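PDB 7BDV: Can2 from Sulfobacillus thermosulfidooxidans, which acts as a dual-specificity nuclease that binds cyclic tetra-adenylate and potentiates type III CRISPR defence. Local coordinates for residues Ala213-Pro218 against Asp231-Phe236; Phe236-Trp241 against Lys293-Thr298; Asn304-Ile309 against Lys339-Asn344. All coordinates share one frame; numbering follows the deposited sequence.

Contacts 1 and 2 follow one another along helix 231-254 and share Phe236, their centres about 14 Å apart; contact 3 lies on two other helices, about 17 Å from contact 2 between centres. Contact 1 is buried and apolar, a leucine against an alanine and a phenylalanine where a small helical and hairpin region meets the start of the helix. Contact 2, partly buried, joins an irregular turn of the same helix to a loop of the nuclease domain, largely through water. Contact 3 is again buried and mostly apolar, an isoleucine and a selenomethionine against a cysteine and the shaft of an arginine whose end reaches the second subunit. Contacts 2 and 3 touch where Thr298 meets Asn304.

Contact 1 (Ala213-Pro218 against Asp231-Phe236); sequences ANLIKP and DQARQF
Leu215 packs against Ala233 and Phe236 where the hairpin of strands 216-218 and 226-228 turns back onto the start of helix 231-254. Helices 168-176, 182-193 and 205-212 precede this hairpin, an order reminiscent of a winged helix. Helix 205-212 ends in a Schellman motif at Asn214, whose positive phi of 63° swings the chain round so that the next residue, Leu215, meets the new helix. In that helix Asp231 comes first, and its carboxylate is shared by two later side chains of the same turn. Asp231 OD2 accepts a hydrogen bond from Gln235 NE2 (2.8 Å), nearly along the C-O axis. Ala233 follows, with its backbone N bonded to Ser230 OG and its methyl directed at Leu215, just ahead of the hairpin. Ala233 CB lies 3.5 Å from Leu215 O and 3.9 Å from Leu215 CD2, so the methyl touches both the backbone and a branch of the leucine. Arg234 takes no part in the leucine contact; its NE forms a salt bridge with Asp231 OD1 (3.0 Å), approached from above the carboxylate plane, while NH1 bonds to Ala192 O. At Phe236, CG is anti to the backbone N (chi1 -178°), and the ring reaches back to the leucine and crosses that side chain at about a right angle; Trp167, Val170 and Phe174 also border it. Both leucine methyls approach the ring obliquely: Leu215 CD2 lies 3.8 Å from Phe236 CD2, and Leu215 CD1 lies 3.9 Å from Phe236 CE2.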
loop_
_atom_site.group_PDB
_atom_site.type_symbol
_atom_site.label_atom_id
_atom_site.label_comp_id
_atom_site.label_asym_id
_atom_site.label_seq_id
_atom_site.Cartn_x
_atom_site.Cartn_y
_atom_site.Cartn_z
ATOM N N ALA A 213 -24.167 -32.746 16.087
ATOM C CA ALA A 213 -23.705 -31.453 16.650
ATOM C C ALA A 213 -24.882 -30.490 16.832
ATOM O O ALA A 213 -24.676 -29.454 17.470
ATOM C CB ALA A 213 -22.662 -30.842 15.759
ATOM N N ASN A 214 -26.050 -30.793 16.242
ATOM C CA ASN A 214 -27.250 -29.914 16.257
ATOM C C ASN A 214 -26.920 -28.601 15.523
ATOM O O ASN A 214 -27.310 -27.523 16.011
ATOM C CB ASN A 214 -27.749 -29.675 17.691
ATOM C CG ASN A 214 -29.059 -28.916 17.720
ATOM O OD1 ASN A 214 -30.015 -29.306 17.047
ATOM N ND2 ASN A 214 -29.105 -27.815 18.462
ATOM N N LEU A 215 -26.238 -28.684 14.380
ATOM C CA LEU A 215 -25.964 -27.523 13.490
ATOM C C LEU A 215 -27.056 -27.426 12.421
ATOM O O LEU A 215 -27.396 -26.294 12.019
ATOM C CB LEU A 215 -24.582 -27.711 12.837
ATOM C CG LEU A 215 -23.391 -27.312 13.688
ATOM C CD1 LEU A 215 -22.090 -27.832 13.095
ATOM C CD2 LEU A 215 -23.314 -25.808 13.870
ATOM N N ILE A 216 -27.529 -28.578 11.941
ATOM C CA ILE A 216 -28.697 -28.716 11.033
ATOM C C ILE A 216 -29.753 -29.579 11.728
ATOM O O ILE A 216 -29.391 -30.395 12.582
ATOM C CB ILE A 216 -28.289 -29.301 9.673
ATOM C CG1 ILE A 216 -27.894 -30.781 9.774
ATOM C CG2 ILE A 216 -27.193 -28.444 9.044
ATOM C CD1 ILE A 216 -27.623 -31.443 8.427
ATOM N N LYS A 217 -31.020 -29.362 11.366
ATOM C CA LYS A 217 -32.162 -30.252 11.695
ATOM C C LYS A 217 -32.933 -30.503 10.405
ATOM O O LYS A 217 -32.849 -29.715 9.454
ATOM C CB LYS A 217 -33.040 -29.651 12.798
ATOM C CG LYS A 217 -33.652 -28.297 12.490
ATOM C CD LYS A 217 -34.453 -27.740 13.665
ATOM N N PRO A 218 -33.697 -31.620 10.335
ATOM C CA PRO A 218 -34.500 -31.908 9.150
ATOM C C PRO A 218 -35.647 -30.901 9.019
ATOM O O PRO A 218 -36.075 -30.369 10.012
ATOM C CB PRO A 218 -34.960 -33.352 9.380
ATOM C CG PRO A 218 -34.994 -33.474 10.886
ATOM C CD PRO A 218 -33.820 -32.659 11.369
ATOM N N ASP A 231 -29.324 -18.917 13.756
ATOM C CA ASP A 231 -28.431 -17.965 13.048
ATOM C C ASP A 231 -26.972 -18.248 13.446
ATOM O O ASP A 231 -26.089 -18.137 12.546
ATOM C CB ASP A 231 -28.781 -16.500 13.305
ATOM C CG ASP A 231 -28.002 -15.567 12.383
ATOM O OD1 ASP A 231 -28.273 -15.591 11.147
ATOM O OD2 ASP A 231 -27.095 -14.855 12.893
ATOM N N GLN A 232 -26.707 -18.601 14.715
ATOM C CA GLN A 232 -25.307 -18.830 15.156
ATOM C C GLN A 232 -24.769 -20.076 14.434
ATOM O O GLN A 232 -23.602 -20.025 14.021
ATOM C CB GLN A 232 -25.142 -18.778 16.670
ATOM C CG GLN A 232 -25.399 -20.072 17.402
ATOM C CD GLN A 232 -25.076 -19.903 18.869
ATOM O OE1 GLN A 232 -24.344 -18.997 19.259
ATOM N NE2 GLN A 232 -25.611 -20.781 19.703
ATOM N N ALA A 233 -25.586 -21.116 14.239
ATOM C CA ALA A 233 -25.233 -22.320 13.448
ATOM C C ALA A 233 -24.893 -21.911 12.007
ATOM O O ALA A 233 -23.913 -22.447 11.451
ATOM C CB ALA A 233 -26.344 -23.328 13.495
ATOM N N ARG A 234 -25.689 -21.020 11.419
ATOM C CA ARG A 234 -25.487 -20.516 10.035
ATOM C C ARG A 234 -24.136 -19.798 9.967
ATOM O O ARG A 234 -23.341 -20.131 9.077
ATOM C CB ARG A 234 -26.622 -19.584 9.603
ATOM C CG ARG A 234 -26.643 -19.272 8.112
ATOM C CD ARG A 234 -27.682 -18.222 7.787
ATOM N NE ARG A 234 -27.466 -17.004 8.569
ATOM C CZ ARG A 234 -26.682 -15.989 8.214
ATOM N NH1 ARG A 234 -26.041 -15.993 7.054
ATOM N N GLN A 235 -23.875 -18.873 10.894
ATOM C CA GLN A 235 -22.610 -18.101 10.967
ATOM C C GLN A 235 -21.412 -19.060 11.011
ATOM O O GLN A 235 -20.438 -18.819 10.253
ATOM C CB GLN A 235 -22.602 -17.182 12.183
ATOM C CG GLN A 235 -23.436 -15.922 11.998
ATOM C CD GLN A 235 -23.321 -15.002 13.192
ATOM O OE1 GLN A 235 -22.276 -14.935 13.844
ATOM N NE2 GLN A 235 -24.392 -14.274 13.480
ATOM N N PHE A 236 -21.488 -20.094 11.856
ATOM C CA PHE A 236 -20.452 -21.142 12.026
ATOM C C PHE A 236 -20.206 -21.834 10.677
ATOM O O PHE A 236 -19.061 -22.111 10.347
ATOM C CB PHE A 236 -20.868 -22.131 13.117
ATOM C CG PHE A 236 -19.864 -23.217 13.403
ATOM C CD1 PHE A 236 -18.841 -23.033 14.328
ATOM C CD2 PHE A 236 -19.924 -24.432 12.735
ATOM C CE1 PHE A 236 -17.918 -24.034 14.586
ATOM C CE2 PHE A 236 -18.995 -25.426 12.994
ATOM C CZ PHE A 236 -18.008 -25.232 13.940
#

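Contact 2 (Phe236-Trp241 against Lys293-Thr298); sequences FINGGW and KTRHFT
Gly239 and Thr294 bring the two backbones closest, with their CA atoms 5.0 Å apart, at a point where helix 231-254 widens into a pi-type turn and Asn238 forms the centre of an inverse gamma turn. Gly239 has positive phi (67°), and the two acceptors Asn238 O and Thr294 O stand 3.5 Å apart without a bond; Asn189 ND2 bonds to the latter. Water does the joining instead. One molecule is hydrogen-bonded to Asn238 O at 2.9 Å and to Thr294 N at 2.8 Å, with a longer bond of 3.3 Å from Arg295 NE. A second donates to Gly239 O (2.7 Å) and accepts from Thr294 OG1 (2.6 Å). The loop leaves strand 286-291 of a PD-(D/E)XK-type nuclease domain, and Lys293 probably holds the lysine position of that signature, though its side chain is modelled only as far as CG; its backbone N bonds to Asp278. Arg295 lies across the Asn238 side chain at about a right angle, its aliphatic part against the amide group and the amide and guanidinium planes 36° apart. The chain is extended from CG to NE, which carries the guanidinium past the amide so that Arg295 NH2 forms a salt bridge with Glu243. Lys293 CG sits over one face of the Arg295 guanidinium, 3.3 Å above its plane and offset toward the rim.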
loop_
_atom_site.group_PDB
_atom_site.type_symbol
_atom_site.label_atom_id
_atom_site.label_comp_id
_atom_site.label_asym_id
_atom_site.label_seq_id
_atom_site.Cartn_x
_atom_site.Cartn_y
_atom_site.Cartn_z
ATOM N N PHE A 236 -21.488 -20.094 11.856
ATOM C CA PHE A 236 -20.452 -21.142 12.026
ATOM C C PHE A 236 -20.206 -21.834 10.677
ATOM O O PHE A 236 -19.061 -22.111 10.347
ATOM C CB PHE A 236 -20.868 -22.131 13.117
ATOM C CG PHE A 236 -19.864 -23.217 13.403
ATOM C CD1 PHE A 236 -18.841 -23.033 14.328
ATOM C CD2 PHE A 236 -19.924 -24.432 12.735
ATOM C CE1 PHE A 236 -17.918 -24.034 14.586
ATOM C CE2 PHE A 236 -18.995 -25.426 12.994
ATOM C CZ PHE A 236 -18.008 -25.232 13.940
ATOM N N ILE A 237 -21.248 -22.134 9.909
ATOM C CA ILE A 237 -21.075 -22.849 8.601
ATOM C C ILE A 237 -20.622 -21.856 7.537
ATOM O O ILE A 237 -19.922 -22.288 6.582
ATOM C CB ILE A 237 -22.350 -23.599 8.222
ATOM C CG1 ILE A 237 -22.686 -24.653 9.275
ATOM C CG2 ILE A 237 -22.244 -24.188 6.830
ATOM C CD1 ILE A 237 -21.680 -25.782 9.366
ATOM N N ASN A 238 -20.953 -20.570 7.726
ATOM C CA ASN A 238 -20.552 -19.443 6.848
ATOM C C ASN A 238 -19.087 -19.067 7.101
ATOM O O ASN A 238 -18.787 -17.885 7.314
ATOM C CB ASN A 238 -21.498 -18.249 7.031
ATOM C CG ASN A 238 -21.460 -17.274 5.878
ATOM O OD1 ASN A 238 -21.138 -17.640 4.755
ATOM N ND2 ASN A 238 -21.779 -16.023 6.150
ATOM N N GLY A 239 -18.188 -20.050 7.032
ATOM C CA GLY A 239 -16.743 -19.885 7.257
ATOM C C GLY A 239 -16.386 -19.528 8.697
ATOM O O GLY A 239 -15.183 -19.341 8.956
ATOM N N GLY A 240 -17.351 -19.391 9.615
ATOM C CA GLY A 240 -17.028 -19.079 11.026
ATOM C C GLY A 240 -16.163 -20.158 11.648
ATOM O O GLY A 240 -15.280 -19.844 12.452
ATOM N N TRP A 241 -16.427 -21.432 11.345
ATOM C CA TRP A 241 -15.641 -22.557 11.894
ATOM C C TRP A 241 -14.146 -22.347 11.587
ATOM O O TRP A 241 -13.270 -22.632 12.469
ATOM C CB TRP A 241 -16.158 -23.890 11.362
ATOM C CG TRP A 241 -15.874 -24.096 9.905
ATOM C CD1 TRP A 241 -16.726 -23.842 8.879
ATOM C CD2 TRP A 241 -14.681 -24.633 9.303
ATOM N NE1 TRP A 241 -16.179 -24.252 7.691
ATOM C CE2 TRP A 241 -14.910 -24.697 7.916
ATOM C CE3 TRP A 241 -13.468 -25.116 9.803
ATOM C CZ2 TRP A 241 -13.949 -25.142 7.016
ATOM C CZ3 TRP A 241 -12.512 -25.551 8.906
ATOM C CH2 TRP A 241 -12.755 -25.570 7.536
ATOM N N LYS A 293 -12.064 -14.729 6.877
ATOM C CA LYS A 293 -13.510 -14.733 6.529
ATOM C C LYS A 293 -13.716 -15.286 5.109
ATOM O O LYS A 293 -13.045 -14.807 4.195
ATOM C CB LYS A 293 -14.113 -13.332 6.649
ATOM C CG LYS A 293 -14.764 -13.036 7.990
ATOM N N THR A 294 -14.618 -16.257 4.958
ATOM C CA THR A 294 -15.149 -16.778 3.661
ATOM C C THR A 294 -16.606 -16.324 3.550
ATOM O O THR A 294 -17.430 -16.960 4.255
ATOM C CB THR A 294 -15.089 -18.317 3.582
ATOM O OG1 THR A 294 -13.859 -18.820 4.106
ATOM C CG2 THR A 294 -15.229 -18.857 2.174
ATOM N N ARG A 295 -16.912 -15.237 2.826
ATOM C CA ARG A 295 -18.324 -14.738 2.690
ATOM C C ARG A 295 -18.626 -14.124 1.313
ATOM O O ARG A 295 -19.764 -13.701 1.147
ATOM C CB ARG A 295 -18.652 -13.739 3.810
ATOM C CG ARG A 295 -18.394 -14.315 5.196
ATOM C CD ARG A 295 -19.055 -13.600 6.336
ATOM N NE ARG A 295 -18.384 -13.980 7.571
ATOM C CZ ARG A 295 -18.319 -13.239 8.678
ATOM N NH1 ARG A 295 -18.928 -12.064 8.737
ATOM N NH2 ARG A 295 -17.644 -13.687 9.727
ATOM N N HIS A 296 -17.670 -14.050 0.386
ATOM C CA HIS A 296 -17.850 -13.435 -0.956
ATOM C C HIS A 296 -17.803 -14.542 -2.014
ATOM O O HIS A 296 -16.710 -15.116 -2.196
ATOM N N PHE A 297 -18.950 -14.846 -2.636
ATOM C CA PHE A 297 -19.100 -15.846 -3.731
ATOM C C PHE A 297 -19.629 -15.174 -5.004
ATOM O O PHE A 297 -20.242 -14.093 -4.907
ATOM C CB PHE A 297 -20.037 -16.990 -3.322
ATOM C CG PHE A 297 -19.659 -17.667 -2.034
ATOM C CD1 PHE A 297 -20.068 -17.148 -0.815
ATOM C CD2 PHE A 297 -18.830 -18.776 -2.038
ATOM C CE1 PHE A 297 -19.688 -17.750 0.372
ATOM C CE2 PHE A 297 -18.438 -19.369 -0.850
ATOM C CZ PHE A 297 -18.855 -18.842 0.352
ATOM N N THR A 298 -19.411 -15.830 -6.147
ATOM C CA THR A 298 -20.020 -15.515 -7.466
ATOM C C THR A 298 -21.452 -16.069 -7.503
ATOM O O THR A 298 -21.905 -16.577 -6.458
ATOM C CB THR A 298 -19.149 -16.087 -8.592
ATOM O OG1 THR A 298 -19.020 -17.499 -8.385
ATOM C CG2 THR A 298 -17.781 -15.441 -8.652
HETATM O O HOH W 1 -16.233 -16.434 7.274
HETATM O O HOH W 2 -13.668 -18.863 6.717
#

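Contact 3 (Asn304-Ile309 against Lys339-Asn344); sequences NPMETI and KKRCLN
The Arg341 guanidinium is met at its edge, in plane, by the terminal methyl of Met306, a selenomethionine, with Met306 CE 3.8 Å from Arg341 NE. The two side chains cross at about a right angle, and Met306 SE lies 4.0 Å from Arg341 CD. Met306 bends at chi2 (-63°) and again at chi3, which turns its end toward the arginine. Buried beside this apolar group, Arg341 NE has no polar partner in the model. The far end of the guanidinium is held elsewhere: NH1 is hydrogen-bonded to Asn275 of the second subunit, and NH2 makes a weak bond to Ser274 O of that subunit. CG of the arginine is anti to the backbone N (chi1 -176°), which lays its aliphatic part beside the first helix, where Ile309 CG2 rests 3.8 Å from Arg341 CG. The other branch of the isoleucine goes to the cysteine, with Ile309 CD1 3.7 Å and Ile309 CG1 3.8 Å from Cys342 SG. Ile309 and Cys342 both also touch Ile347, so the helix-helix seam continues onto the sheet at strand 347-350. Strands 286-291, 325-329 and 347-350 run parallel as neighbours and are joined through helices 306-320 and 336-344; the contact thus pairs the helices of two successive beta-alpha-beta crossovers in the PD-(D/E)XK-type nuclease domain, at its border with the second subunit.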
loop_
_atom_site.group_PDB
_atom_site.type_symbol
_atom_site.label_atom_id
_atom_site.label_comp_id
_atom_site.label_asym_id
_atom_site.label_seq_id
_atom_site.Cartn_x
_atom_site.Cartn_y
_atom_site.Cartn_z
ATOM N N ASN A 304 -14.214 -15.719 -5.000
ATOM C CA ASN A 304 -13.435 -14.797 -5.873
ATOM C C ASN A 304 -12.482 -13.974 -5.004
ATOM O O ASN A 304 -12.840 -12.918 -4.488
ATOM C CB ASN A 304 -14.307 -13.906 -6.761
ATOM C CG ASN A 304 -15.447 -13.234 -6.028
ATOM N ND2 ASN A 304 -15.979 -12.176 -6.617
ATOM N N PRO A 305 -11.213 -14.423 -4.859
ATOM C CA PRO A 305 -10.302 -13.868 -3.858
ATOM C C PRO A 305 -9.722 -12.495 -4.199
ATOM O O PRO A 305 -9.188 -11.803 -3.324
ATOM C CB PRO A 305 -9.185 -14.932 -3.835
ATOM C CG PRO A 305 -9.132 -15.434 -5.272
ATOM C CD PRO A 305 -10.587 -15.466 -5.687
HETATM N N MSE A 306 -9.755 -12.124 -5.485
HETATM C CA MSE A 306 -8.998 -10.980 -5.968
HETATM C C MSE A 306 -9.457 -9.690 -5.284
HETATM O O MSE A 306 -8.626 -8.897 -4.857
HETATM C CB MSE A 306 -9.095 -10.880 -7.494
HETATM C CG MSE A 306 -8.318 -11.946 -8.244
HETATM SE SE MSE A 306 -6.382 -11.824 -7.923
HETATM C CE MSE A 306 -5.407 -12.107 -9.615
ATOM N N GLU A 307 -10.772 -9.473 -5.168
ATOM C CA GLU A 307 -11.281 -8.285 -4.498
ATOM C C GLU A 307 -10.777 -8.259 -3.039
ATOM O O GLU A 307 -10.449 -7.178 -2.552
ATOM C CB GLU A 307 -12.811 -8.219 -4.596
ATOM N N THR A 308 -10.685 -9.410 -2.372
ATOM C CA THR A 308 -10.248 -9.536 -0.952
ATOM C C THR A 308 -8.757 -9.184 -0.849
ATOM O O THR A 308 -8.353 -8.494 0.126
ATOM C CB THR A 308 -10.562 -10.935 -0.407
ATOM N N ILE A 309 -7.948 -9.623 -1.819
ATOM C CA ILE A 309 -6.489 -9.334 -1.798
ATOM C C ILE A 309 -6.247 -7.814 -1.863
ATOM O O ILE A 309 -5.371 -7.327 -1.124
ATOM C CB ILE A 309 -5.752 -10.088 -2.917
ATOM C CG1 ILE A 309 -5.863 -11.604 -2.724
ATOM C CG2 ILE A 309 -4.311 -9.614 -2.993
ATOM C CD1 ILE A 309 -5.496 -12.417 -3.961
ATOM N N LYS A 339 -2.440 -16.345 -5.628
ATOM C CA LYS A 339 -1.217 -16.607 -4.826
ATOM C C LYS A 339 -0.095 -15.687 -5.311
ATOM O O LYS A 339 0.646 -15.130 -4.461
ATOM C CB LYS A 339 -0.816 -18.087 -4.871
ATOM C CG LYS A 339 -1.622 -19.006 -3.956
ATOM C CD LYS A 339 -1.477 -20.470 -4.275
ATOM C CE LYS A 339 -2.094 -21.360 -3.219
ATOM N NZ LYS A 339 -2.301 -22.731 -3.739
ATOM N N LYS A 340 0.029 -15.503 -6.626
ATOM C CA LYS A 340 1.076 -14.634 -7.210
ATOM C C LYS A 340 0.823 -13.171 -6.800
ATOM O O LYS A 340 1.811 -12.470 -6.495
ATOM C CB LYS A 340 1.148 -14.852 -8.725
ATOM C CG LYS A 340 2.005 -16.052 -9.137
ATOM C CD LYS A 340 1.679 -16.641 -10.520
ATOM N N ARG A 341 -0.430 -12.710 -6.766
ATOM C CA ARG A 341 -0.730 -11.307 -6.369
ATOM C C ARG A 341 -0.363 -11.128 -4.888
ATOM O O ARG A 341 0.275 -10.092 -4.540
ATOM C CB ARG A 341 -2.183 -10.916 -6.655
ATOM C CG ARG A 341 -2.459 -9.447 -6.338
ATOM C CD ARG A 341 -3.725 -8.926 -6.980
ATOM N NE ARG A 341 -3.685 -8.972 -8.437
ATOM C CZ ARG A 341 -3.190 -8.030 -9.244
ATOM N NH1 ARG A 341 -2.660 -6.916 -8.760
ATOM N NH2 ARG A 341 -3.232 -8.219 -10.550
ATOM N N CYS A 342 -0.710 -12.101 -4.047
ATOM C CA CYS A 342 -0.337 -12.103 -2.615
ATOM C C CYS A 342 1.179 -11.981 -2.452
ATOM O O CYS A 342 1.626 -11.102 -1.678
ATOM C CB CYS A 342 -0.861 -13.351 -1.918
ATOM S SG CYS A 342 -2.645 -13.290 -1.697
ATOM N N LEU A 343 1.956 -12.816 -3.147
ATOM C CA LEU A 343 3.445 -12.757 -3.109
ATOM C C LEU A 343 3.896 -11.351 -3.523
ATOM O O LEU A 343 4.710 -10.752 -2.807
ATOM C CB LEU A 343 4.056 -13.827 -4.027
ATOM C CG LEU A 343 5.583 -13.814 -4.116
ATOM C CD1 LEU A 343 6.190 -14.151 -2.756
ATOM C CD2 LEU A 343 6.086 -14.767 -5.198
ATOM N N ASN A 344 3.372 -10.844 -4.636
ATOM C CA ASN A 344 3.708 -9.502 -5.164
ATOM C C ASN A 344 3.410 -8.410 -4.111
ATOM O O ASN A 344 4.134 -7.414 -4.078
ATOM C CB ASN A 344 2.934 -9.229 -6.450
ATOM C CG ASN A 344 3.430 -7.982 -7.145
ATOM O OD1 ASN A 344 4.578 -7.953 -7.577
ATOM N ND2 ASN A 344 2.596 -6.955 -7.224
#